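Local coordinates for hypothetical protein (Pseudomonas syringae pv. tomato, PDB 2OT9) that is of unknown function but belongs to the YaeQ family of the PDDEXK nuclease-like clan and binds a meso-tartaric acid molecule, at residues Tyr8-Asn13 with Arg146-Asp151; Leu12-Leu17 with Val152-Gly157; Asp76-Trp81 with Arg97-Thr102. One frame throughout, in Å; residues are numbered along the deposited sequence.

Interaction 1: residues Tyr8-Asn13 with Arg146-Asp151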
loop_
_atom_site.group_PDB
_atom_site.type_symbol
_atom_site.label_atom_id
_atom_site.label_comp_id
_atom_site.label_asym_id
_atom_site.label_seq_id
_atom_site.Cartn_x
_atom_site.Cartn_y
_atom_site.Cartn_z
ATOM N N TYR A 8 2.911 12.977 9.606
ATOM C CA TYR A 8 3.961 13.030 8.604
ATOM C C TYR A 8 3.451 13.751 7.358
ATOM O O TYR A 8 2.269 13.685 7.037
ATOM C CB TYR A 8 4.390 11.619 8.202
ATOM C CG TYR A 8 5.182 10.872 9.246
ATOM C CD1 TYR A 8 6.552 10.679 9.098
ATOM C CD2 TYR A 8 4.565 10.357 10.375
ATOM C CE1 TYR A 8 7.293 9.981 10.057
ATOM C CE2 TYR A 8 5.296 9.670 11.337
ATOM C CZ TYR A 8 6.656 9.475 11.161
ATOM O OH TYR A 8 7.373 8.781 12.104
ATOM N N LYS A 9 4.361 14.417 6.667
ATOM C CA LYS A 9 4.075 15.029 5.377
ATOM C C LYS A 9 4.809 14.239 4.299
ATOM O O LYS A 9 6.025 14.036 4.396
ATOM C CB LYS A 9 4.548 16.476 5.375
ATOM C CG LYS A 9 3.910 17.351 6.477
ATOM C CD LYS A 9 2.669 18.071 5.964
ATOM C CE LYS A 9 1.846 18.661 7.101
ATOM N NZ LYS A 9 0.825 19.610 6.551
ATOM N N PHE A 10 4.065 13.802 3.282
ATOM C CA PHE A 10 4.590 13.002 2.190
ATOM C C PHE A 10 4.612 13.882 0.941
ATOM O O PHE A 10 3.574 14.434 0.546
ATOM C CB PHE A 10 3.678 11.797 1.988
ATOM C CG PHE A 10 4.119 10.821 0.922
ATOM C CD1 PHE A 10 5.453 10.457 0.764
ATOM C CD2 PHE A 10 3.163 10.170 0.152
ATOM C CE1 PHE A 10 5.816 9.496 -0.187
ATOM C CE2 PHE A 10 3.526 9.214 -0.791
ATOM C CZ PHE A 10 4.853 8.875 -0.956
ATOM N N GLU A 11 5.800 14.035 0.358
ATOM C CA GLU A 11 5.980 14.750 -0.911
ATOM C C GLU A 11 6.423 13.747 -1.979
ATOM O O GLU A 11 7.534 13.196 -1.916
ATOM C CB GLU A 11 7.002 15.891 -0.756
ATOM C CG GLU A 11 6.689 16.819 0.439
ATOM C CD GLU A 11 7.587 18.044 0.512
ATOM O OE1 GLU A 11 8.483 18.176 -0.346
ATOM O OE2 GLU A 11 7.388 18.877 1.424
ATOM N N LEU A 12 5.537 13.494 -2.939
ATOM C CA LEU A 12 5.779 12.468 -3.953
ATOM C C LEU A 12 5.905 13.061 -5.362
ATOM O O LEU A 12 4.959 13.687 -5.850
ATOM C CB LEU A 12 4.644 11.430 -3.934
ATOM C CG LEU A 12 4.584 10.362 -5.042
ATOM C CD1 LEU A 12 5.808 9.439 -5.004
ATOM C CD2 LEU A 12 3.300 9.537 -4.902
ATOM N N ASN A 13 7.067 12.880 -5.996
ATOM C CA ASN A 13 7.201 13.102 -7.442
ATOM C C ASN A 13 7.114 11.759 -8.147
ATOM O O ASN A 13 8.037 10.938 -8.050
ATOM C CB ASN A 13 8.521 13.799 -7.807
ATOM C CG ASN A 13 8.641 15.181 -7.188
ATOM O OD1 ASN A 13 7.659 15.907 -7.071
ATOM N ND2 ASN A 13 9.849 15.550 -6.796
ATOM N N ARG A 146 10.046 13.227 9.412
ATOM C CA ARG A 146 8.673 13.730 9.441
ATOM C C ARG A 146 8.199 14.209 8.070
ATOM O O ARG A 146 7.014 14.113 7.754
ATOM C CB ARG A 146 8.524 14.831 10.498
ATOM C CG ARG A 146 8.871 14.357 11.933
ATOM C CD ARG A 146 7.857 13.335 12.458
ATOM N NE ARG A 146 6.534 13.947 12.571
ATOM C CZ ARG A 146 6.090 14.597 13.644
ATOM N NH1 ARG A 146 6.846 14.701 14.732
ATOM N NH2 ARG A 146 4.873 15.126 13.637
ATOM N N VAL A 147 9.126 14.728 7.272
ATOM C CA VAL A 147 8.831 15.078 5.883
ATOM C C VAL A 147 9.511 14.028 4.988
ATOM O O VAL A 147 10.744 13.947 4.925
ATOM C CB VAL A 147 9.248 16.537 5.511
ATOM C CG1 VAL A 147 8.784 16.888 4.112
ATOM C CG2 VAL A 147 8.677 17.556 6.516
ATOM N N ILE A 148 8.684 13.204 4.352
ATOM C CA ILE A 148 9.138 12.124 3.490
ATOM C C ILE A 148 9.088 12.601 2.042
ATOM O O ILE A 148 8.006 12.856 1.497
ATOM C CB ILE A 148 8.240 10.886 3.645
ATOM C CG1 ILE A 148 8.140 10.479 5.125
ATOM C CG2 ILE A 148 8.741 9.746 2.777
ATOM C CD1 ILE A 148 6.826 9.823 5.481
ATOM N N LYS A 149 10.263 12.712 1.429
ATOM C CA LYS A 149 10.386 13.159 0.038
ATOM C C LYS A 149 10.882 11.996 -0.802
ATOM O O LYS A 149 12.007 11.509 -0.606
ATOM C CB LYS A 149 11.361 14.324 -0.063
ATOM C CG LYS A 149 11.056 15.457 0.891
ATOM C CD LYS A 149 12.136 16.519 0.793
ATOM C CE LYS A 149 11.617 17.885 1.204
ATOM N NZ LYS A 149 11.389 17.924 2.668
ATOM N N TRP A 150 10.024 11.526 -1.700
ATOM C CA TRP A 150 10.370 10.424 -2.582
ATOM C C TRP A 150 10.217 10.836 -4.032
ATOM O O TRP A 150 9.183 11.409 -4.412
ATOM C CB TRP A 150 9.406 9.258 -2.375
ATOM C CG TRP A 150 9.675 8.358 -1.203
ATOM C CD1 TRP A 150 10.632 8.488 -0.227
ATOM C CD2 TRP A 150 8.929 7.184 -0.885
ATOM N NE1 TRP A 150 10.528 7.430 0.672
ATOM C CE2 TRP A 150 9.482 6.633 0.293
ATOM C CE3 TRP A 150 7.840 6.538 -1.495
ATOM C CZ2 TRP A 150 8.984 5.455 0.875
ATOM C CZ3 TRP A 150 7.342 5.377 -0.914
ATOM C CH2 TRP A 150 7.913 4.852 0.264
ATOM N N ASP A 151 11.210 10.491 -4.850
ATOM C CA ASP A 151 10.993 10.425 -6.294
ATOM C C ASP A 151 10.752 8.968 -6.632
ATOM O O ASP A 151 11.589 8.114 -6.329
ATOM C CB ASP A 151 12.216 10.897 -7.066
ATOM C CG ASP A 151 12.400 12.407 -7.035
ATOM O OD1 ASP A 151 11.641 13.136 -6.355
ATOM O OD2 ASP A 151 13.325 12.869 -7.734
#
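Tyr8 meets Arg146 and Ile148 where two parallel strands begin to pair. Tyr8 has the most area buried by the contact, 88 Å². Arg146 lies across one ring face: its CD is 4.2 Å from Tyr8 CE1, toward the rim, while the guanidinium is too distant for more than a weak cation-pi attraction and bonds instead through NH2 to the carbonyl O of Thr7. Ile148, itself burying 75 Å², reaches the same ring with CD1, 3.7 Å from Tyr8 CD1, and sets CG2 against Phe10. On the same side of the sheet as Ile148, the edge of Phe10 points at the six-membered ring of Trp150, an offset edge-to-face pair with planes at 87°; Phe10 CE1 is 3.8 Å from Trp150 CE3.

Glu11 projects from the opposite face of the sheet. Its side chain, extended beyond CG, brings OE2 to 3.6 Å from Val147 CG1, and Lys149 runs beside it, but Glu11 OE1 and Lys149 NZ stay 4.2 Å apart, beyond a salt bridge. Asn13 ND2 donates to the syn side of Asp151 OD1 (3.0 Å), tilted out of the carboxylate plane, while Asn13 OD1 is held by Ser24 OG.

Five backbone bonds, all at 162° or straighter, fix the register. On the side of Phe10 and Trp150, helix 37-49 packs through Leu44 and, against Tyr8, Met40; strand 21-31 flanks 8-13, and strand 158-163 flanks 146-151.

Interaction 2: residues Leu12-Leu17 with Val152-Gly157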
loop_
_atom_site.group_PDB
_atom_site.type_symbol
_atom_site.label_atom_id
_atom_site.label_comp_id
_atom_site.label_asym_id
_atom_site.label_seq_id
_atom_site.Cartn_x
_atom_site.Cartn_y
_atom_site.Cartn_z
ATOM N N LEU A 12 5.537 13.494 -2.939
ATOM C CA LEU A 12 5.779 12.468 -3.953
ATOM C C LEU A 12 5.905 13.061 -5.362
ATOM O O LEU A 12 4.959 13.687 -5.850
ATOM C CB LEU A 12 4.644 11.430 -3.934
ATOM C CG LEU A 12 4.584 10.362 -5.042
ATOM C CD1 LEU A 12 5.808 9.439 -5.004
ATOM C CD2 LEU A 12 3.300 9.537 -4.902
ATOM N N ASN A 13 7.067 12.880 -5.996
ATOM C CA ASN A 13 7.201 13.102 -7.442
ATOM C C ASN A 13 7.114 11.759 -8.147
ATOM O O ASN A 13 8.037 10.938 -8.050
ATOM C CB ASN A 13 8.521 13.799 -7.807
ATOM C CG ASN A 13 8.641 15.181 -7.188
ATOM O OD1 ASN A 13 7.659 15.907 -7.071
ATOM N ND2 ASN A 13 9.849 15.550 -6.796
ATOM N N LEU A 14 6.002 11.538 -8.842
ATOM C CA LEU A 14 5.707 10.245 -9.462
ATOM C C LEU A 14 5.871 10.285 -10.977
ATOM O O LEU A 14 5.296 11.158 -11.648
ATOM C CB LEU A 14 4.274 9.831 -9.088
ATOM C CG LEU A 14 3.686 8.537 -9.675
ATOM C CD1 LEU A 14 4.488 7.296 -9.241
ATOM C CD2 LEU A 14 2.211 8.425 -9.295
ATOM N N THR A 15 6.681 9.361 -11.502
ATOM C CA THR A 15 6.887 9.173 -12.946
ATOM C C THR A 15 6.575 7.705 -13.248
ATOM O O THR A 15 7.453 6.825 -13.155
ATOM C CB THR A 15 8.352 9.488 -13.375
ATOM O OG1 THR A 15 8.660 10.855 -13.076
ATOM C CG2 THR A 15 8.531 9.279 -14.850
ATOM N N ASP A 16 5.316 7.442 -13.568
ATOM C CA ASP A 16 4.859 6.079 -13.784
ATOM C C ASP A 16 4.781 5.859 -15.286
ATOM O O ASP A 16 3.832 6.282 -15.950
ATOM C CB ASP A 16 3.520 5.858 -13.070
ATOM C CG ASP A 16 2.913 4.485 -13.327
ATOM O OD1 ASP A 16 3.360 3.739 -14.230
ATOM O OD2 ASP A 16 1.953 4.155 -12.602
ATOM N N LEU A 17 5.812 5.214 -15.817
ATOM C CA LEU A 17 5.930 5.019 -17.255
ATOM C C LEU A 17 5.002 3.931 -17.773
ATOM O O LEU A 17 4.710 3.889 -18.951
ATOM C CB LEU A 17 7.376 4.702 -17.625
ATOM C CG LEU A 17 8.383 5.774 -17.220
ATOM C CD1 LEU A 17 9.759 5.312 -17.575
ATOM C CD2 LEU A 17 8.080 7.129 -17.875
ATOM N N VAL A 152 9.622 8.684 -7.267
ATOM C CA VAL A 152 9.265 7.318 -7.635
ATOM C C VAL A 152 9.140 7.181 -9.150
ATOM O O VAL A 152 8.420 7.957 -9.800
ATOM C CB VAL A 152 7.947 6.873 -6.955
ATOM C CG1 VAL A 152 7.470 5.502 -7.486
ATOM C CG2 VAL A 152 8.118 6.817 -5.422
HETATM N N MSE A 153 9.864 6.212 -9.707
HETATM C CA MSE A 153 9.694 5.834 -11.099
HETATM C C MSE A 153 9.166 4.405 -11.143
HETATM O O MSE A 153 9.687 3.512 -10.452
HETATM C CB MSE A 153 10.997 5.954 -11.884
HETATM C CG MSE A 153 10.898 5.398 -13.326
HETATM SE SE MSE A 153 12.447 5.813 -14.408
HETATM C CE MSE A 153 12.024 7.665 -14.745
ATOM N N ILE A 154 8.118 4.198 -11.934
ATOM C CA ILE A 154 7.548 2.859 -12.122
ATOM C C ILE A 154 7.747 2.459 -13.584
ATOM O O ILE A 154 7.242 3.127 -14.514
ATOM C CB ILE A 154 6.052 2.815 -11.698
ATOM C CG1 ILE A 154 5.901 3.296 -10.237
ATOM C CG2 ILE A 154 5.454 1.399 -11.895
ATOM C CD1 ILE A 154 4.454 3.345 -9.719
ATOM N N SER A 155 8.506 1.386 -13.783
ATOM C CA SER A 155 8.846 0.921 -15.118
ATOM C C SER A 155 8.821 -0.607 -15.193
ATOM O O SER A 155 9.469 -1.290 -14.394
ATOM C CB SER A 155 10.224 1.470 -15.509
ATOM O OG SER A 155 10.587 1.051 -16.814
ATOM N N GLU A 156 8.060 -1.136 -16.149
ATOM C CA GLU A 156 7.915 -2.585 -16.318
ATOM C C GLU A 156 7.559 -3.300 -15.003
ATOM O O GLU A 156 8.092 -4.379 -14.696
ATOM C CB GLU A 156 9.178 -3.173 -16.975
ATOM C CG GLU A 156 9.499 -2.526 -18.332
ATOM C CD GLU A 156 10.660 -3.175 -19.081
ATOM O OE1 GLU A 156 11.242 -4.160 -18.575
ATOM O OE2 GLU A 156 10.986 -2.695 -20.196
ATOM N N GLY A 157 6.675 -2.684 -14.217
ATOM C CA GLY A 157 6.208 -3.287 -12.970
ATOM C C GLY A 157 7.127 -3.103 -11.769
ATOM O O GLY A 157 6.741 -3.440 -10.639
#
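Leu12 and Leu14 both turn CG anti to the backbone N (chi1 near 175°), and chi2 near +63° then turns each CD1 toward Val152. That valine has CG1 anti to N, with CG2 beside it, and so offers one methyl to each leucine: Leu12 CD1 lies 3.5 Å from Val152 CG2, Leu14 CD1 3.9 Å from Val152 CG1. Leu14 CD1 also touches Ile154 CD1 at 4.0 Å, making a continuous apolar row along one face of the sheet. Asp16 ends that row, its carboxylate lying against the flank of Ile154, with OD1 3.8 Å from Ile154 CB.

On the reverse face Thr15 and Met153, a selenomethionine, run side by side, Thr15 CG2 reaching Met153 CE at 3.8 Å; Leu17 CD1 comes across to the selenium.

Parallel pairing is carried by four backbone bonds, alternating in direction. Three are close to straight, but at the strand end the 2.8 Å bond from Leu17 N to Ile154 O bends to 141°.

Chemically the faces differ: the side of Thr15 and Met153 is the more exposed. The Val152 side is buried and mostly hydrocarbon, under Tyr47 and Ala48 near Leu12 and Phe49 near Ile154, with the Asp16 carboxylate at its end. This buried carboxylate is met by a salt bridge from Arg179 to OD2 and by the backbone N of Arg19 at OD1, which would probably favour its charged form.

Interaction 3: residues Asp76-Trp81 with Arg97-Thr102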
loop_
_atom_site.group_PDB
_atom_site.type_symbol
_atom_site.label_atom_id
_atom_site.label_comp_id
_atom_site.label_asym_id
_atom_site.label_seq_id
_atom_site.Cartn_x
_atom_site.Cartn_y
_atom_site.Cartn_z
ATOM N N ASP A 76 -19.409 8.124 -3.073
ATOM C CA ASP A 76 -18.854 7.541 -1.851
ATOM C C ASP A 76 -18.829 6.009 -1.865
ATOM O O ASP A 76 -18.780 5.364 -0.814
ATOM C CB ASP A 76 -19.587 8.075 -0.609
ATOM C CG ASP A 76 -18.740 8.008 0.651
ATOM O OD1 ASP A 76 -19.301 7.702 1.729
ATOM O OD2 ASP A 76 -17.525 8.273 0.569
ATOM N N ARG A 77 -18.850 5.416 -3.054
ATOM C CA ARG A 77 -18.762 3.955 -3.152
ATOM C C ARG A 77 -17.354 3.517 -3.504
ATOM O O ARG A 77 -16.636 4.222 -4.214
ATOM C CB ARG A 77 -19.781 3.417 -4.149
ATOM C CG ARG A 77 -21.200 3.752 -3.771
ATOM C CD ARG A 77 -22.113 3.580 -4.966
ATOM N NE ARG A 77 -22.303 2.171 -5.268
ATOM C CZ ARG A 77 -22.994 1.709 -6.304
ATOM N NH1 ARG A 77 -23.543 2.546 -7.167
ATOM N NH2 ARG A 77 -23.125 0.398 -6.476
ATOM N N VAL A 78 -16.948 2.353 -3.003
ATOM C CA VAL A 78 -15.543 1.978 -3.088
ATOM C C VAL A 78 -15.214 1.400 -4.457
ATOM O O VAL A 78 -15.827 0.433 -4.892
ATOM C CB VAL A 78 -15.148 0.993 -1.964
ATOM C CG1 VAL A 78 -13.642 0.738 -1.974
ATOM C CG2 VAL A 78 -15.603 1.530 -0.585
ATOM N N LEU A 79 -14.247 2.013 -5.133
ATOM C CA LEU A 79 -13.682 1.492 -6.376
ATOM C C LEU A 79 -12.512 0.549 -6.080
ATOM O O LEU A 79 -12.309 -0.455 -6.771
ATOM C CB LEU A 79 -13.206 2.660 -7.268
ATOM C CG LEU A 79 -14.288 3.672 -7.703
ATOM C CD1 LEU A 79 -13.761 4.747 -8.620
ATOM C CD2 LEU A 79 -15.433 2.961 -8.365
ATOM N N HIS A 80 -11.739 0.866 -5.042
ATOM C CA HIS A 80 -10.507 0.134 -4.769
ATOM C C HIS A 80 -10.284 0.124 -3.273
ATOM O O HIS A 80 -10.254 1.176 -2.641
ATOM C CB HIS A 80 -9.321 0.794 -5.521
ATOM C CG HIS A 80 -8.072 -0.044 -5.610
ATOM N ND1 HIS A 80 -8.028 -1.390 -5.300
ATOM C CD2 HIS A 80 -6.826 0.274 -6.040
ATOM C CE1 HIS A 80 -6.807 -1.852 -5.507
ATOM N NE2 HIS A 80 -6.061 -0.864 -5.961
ATOM N N TRP A 81 -10.151 -1.078 -2.717
ATOM C CA TRP A 81 -9.924 -1.284 -1.291
ATOM C C TRP A 81 -8.518 -1.855 -1.121
ATOM O O TRP A 81 -8.250 -2.967 -1.561
ATOM C CB TRP A 81 -10.963 -2.288 -0.751
ATOM C CG TRP A 81 -10.948 -2.504 0.745
ATOM C CD1 TRP A 81 -10.051 -3.252 1.461
ATOM C CD2 TRP A 81 -11.907 -2.008 1.699
ATOM N NE1 TRP A 81 -10.375 -3.234 2.804
ATOM C CE2 TRP A 81 -11.516 -2.489 2.975
ATOM C CE3 TRP A 81 -13.063 -1.218 1.599
ATOM C CZ2 TRP A 81 -12.225 -2.179 4.142
ATOM C CZ3 TRP A 81 -13.773 -0.916 2.766
ATOM C CH2 TRP A 81 -13.339 -1.388 4.019
ATOM N N ARG A 97 -16.243 -7.811 -0.852
ATOM C CA ARG A 97 -17.648 -7.634 -1.159
ATOM C C ARG A 97 -18.052 -6.157 -1.192
ATOM O O ARG A 97 -19.066 -5.818 -1.795
ATOM C CB ARG A 97 -18.513 -8.401 -0.142
ATOM C CG ARG A 97 -18.276 -9.898 -0.197
ATOM C CD ARG A 97 -19.148 -10.673 0.774
ATOM N NE ARG A 97 -18.830 -12.097 0.683
ATOM C CZ ARG A 97 -19.261 -13.032 1.527
ATOM N NH1 ARG A 97 -20.049 -12.711 2.553
ATOM N NH2 ARG A 97 -18.899 -14.295 1.337
ATOM N N ARG A 98 -17.267 -5.304 -0.535
ATOM C CA ARG A 98 -17.550 -3.864 -0.418
ATOM C C ARG A 98 -17.003 -3.024 -1.595
ATOM O O ARG A 98 -17.326 -1.838 -1.699
ATOM C CB ARG A 98 -17.008 -3.310 0.915
ATOM C CG ARG A 98 -17.885 -3.569 2.144
ATOM C CD ARG A 98 -17.290 -2.992 3.448
ATOM N NE ARG A 98 -17.462 -1.535 3.571
ATOM C CZ ARG A 98 -16.988 -0.789 4.577
ATOM N NH1 ARG A 98 -17.191 0.522 4.582
ATOM N NH2 ARG A 98 -16.313 -1.340 5.583
ATOM N N THR A 99 -16.238 -3.649 -2.496
ATOM C CA THR A 99 -15.435 -2.933 -3.519
ATOM C C THR A 99 -15.424 -3.682 -4.860
ATOM O O THR A 99 -15.708 -4.882 -4.911
ATOM C CB THR A 99 -13.970 -2.781 -3.007
ATOM O OG1 THR A 99 -13.184 -1.975 -3.899
ATOM C CG2 THR A 99 -13.311 -4.148 -2.830
ATOM N N GLU A 100 -15.082 -2.985 -5.940
ATOM C CA GLU A 100 -14.898 -3.629 -7.246
ATOM C C GLU A 100 -13.500 -4.268 -7.362
ATOM O O GLU A 100 -13.278 -5.222 -8.122
ATOM C CB GLU A 100 -15.087 -2.596 -8.366
ATOM C CG GLU A 100 -14.988 -3.181 -9.787
ATOM C CD GLU A 100 -15.960 -2.538 -10.765
ATOM O OE1 GLU A 100 -16.923 -3.231 -11.191
ATOM O OE2 GLU A 100 -15.763 -1.344 -11.092
ATOM N N ARG A 101 -12.556 -3.716 -6.621
ATOM C CA ARG A 101 -11.174 -4.192 -6.669
ATOM C C ARG A 101 -10.620 -4.196 -5.271
ATOM O O ARG A 101 -10.767 -3.225 -4.541
ATOM C CB ARG A 101 -10.315 -3.299 -7.570
ATOM C CG ARG A 101 -8.870 -3.775 -7.667
ATOM C CD ARG A 101 -8.066 -2.957 -8.660
ATOM N NE ARG A 101 -6.904 -3.744 -9.051
ATOM C CZ ARG A 101 -6.881 -4.560 -10.106
ATOM N NH1 ARG A 101 -5.791 -5.247 -10.361
ATOM N NH2 ARG A 101 -7.942 -4.679 -10.914
ATOM N N THR A 102 -9.997 -5.304 -4.899
ATOM C CA THR A 102 -9.323 -5.400 -3.618
ATOM C C THR A 102 -7.851 -5.663 -3.874
ATOM O O THR A 102 -7.508 -6.547 -4.668
ATOM C CB THR A 102 -9.884 -6.572 -2.797
ATOM O OG1 THR A 102 -11.282 -6.405 -2.652
ATOM C CG2 THR A 102 -9.268 -6.637 -1.396
#
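The His80 ring carries Arg101 CD over one face, offset toward the rim, and receives Arg101 O at its edge, in plane. The CH-pi contact puts Arg101 CD 3.8 Å from the His80 ring centroid, 22° off the normal. At the edge, His80 ND1 gives a weak hydrogen bond to Arg101 O, long at 3.4 Å though nearly straight. The arginine chain stays straight as far as NE and keeps alongside the histidine. Trp50 makes an edge-to-face pair with the His80 ring.

The second flat pair is the Arg98 guanidinium and the Trp81 indole. Trp81 CZ3 stands over the centre of one guanidinium face, and Trp81 CH2 comes to 3.4 Å from Arg98 NH2. The planes are 58° apart, an oblique meeting and not a stack; Arg98 NH2 also donates to the carbonyl of Asp65.

The contact joins the two parallel strands of a beta-alpha-beta unit, strand 78-84, helix 89-96 and strand 101-106, and lies where they start to pair. A classic beta bulge at Leu79 and His80, both facing Glu71 on strand 69-72, interrupts the first strand there.

Arg101 O collects the bonds of this start. Trp81 N donates to it at 2.9 Å, and Thr99 OG1, from above the carbonyl plane, at 2.8 Å. With OG1 anti to the backbone N (chi1 -174°), Thr99 puts CG2 in the crowded position between N and the carbonyl carbon, and that methyl packs 3.6 Å from Trp81 CB. Thr99 OG1 also touches Val78 CG1 at 3.4 Å.

All three contacts join parallel neighbours in one mixed sheet. Interactions 1 and 2 are successive lengths of the same pairing between strands 6-16 and 147-155, sharing Leu12 and Asn13, with centres about 15 Å apart. Interaction 3 lies elsewhere in the sheet, between strands 78-84 and 101-106; its centre is about 27 Å from that of interaction 1 and 24 Å from that of interaction 2, and it touches neither. Along the chain, 76-102 lies between strands 6-16 and 147-155. Interactions 1 and 2 bring together strands about 130 residues apart in sequence, whereas interaction 3 closes a local beta-alpha-beta unit within that span.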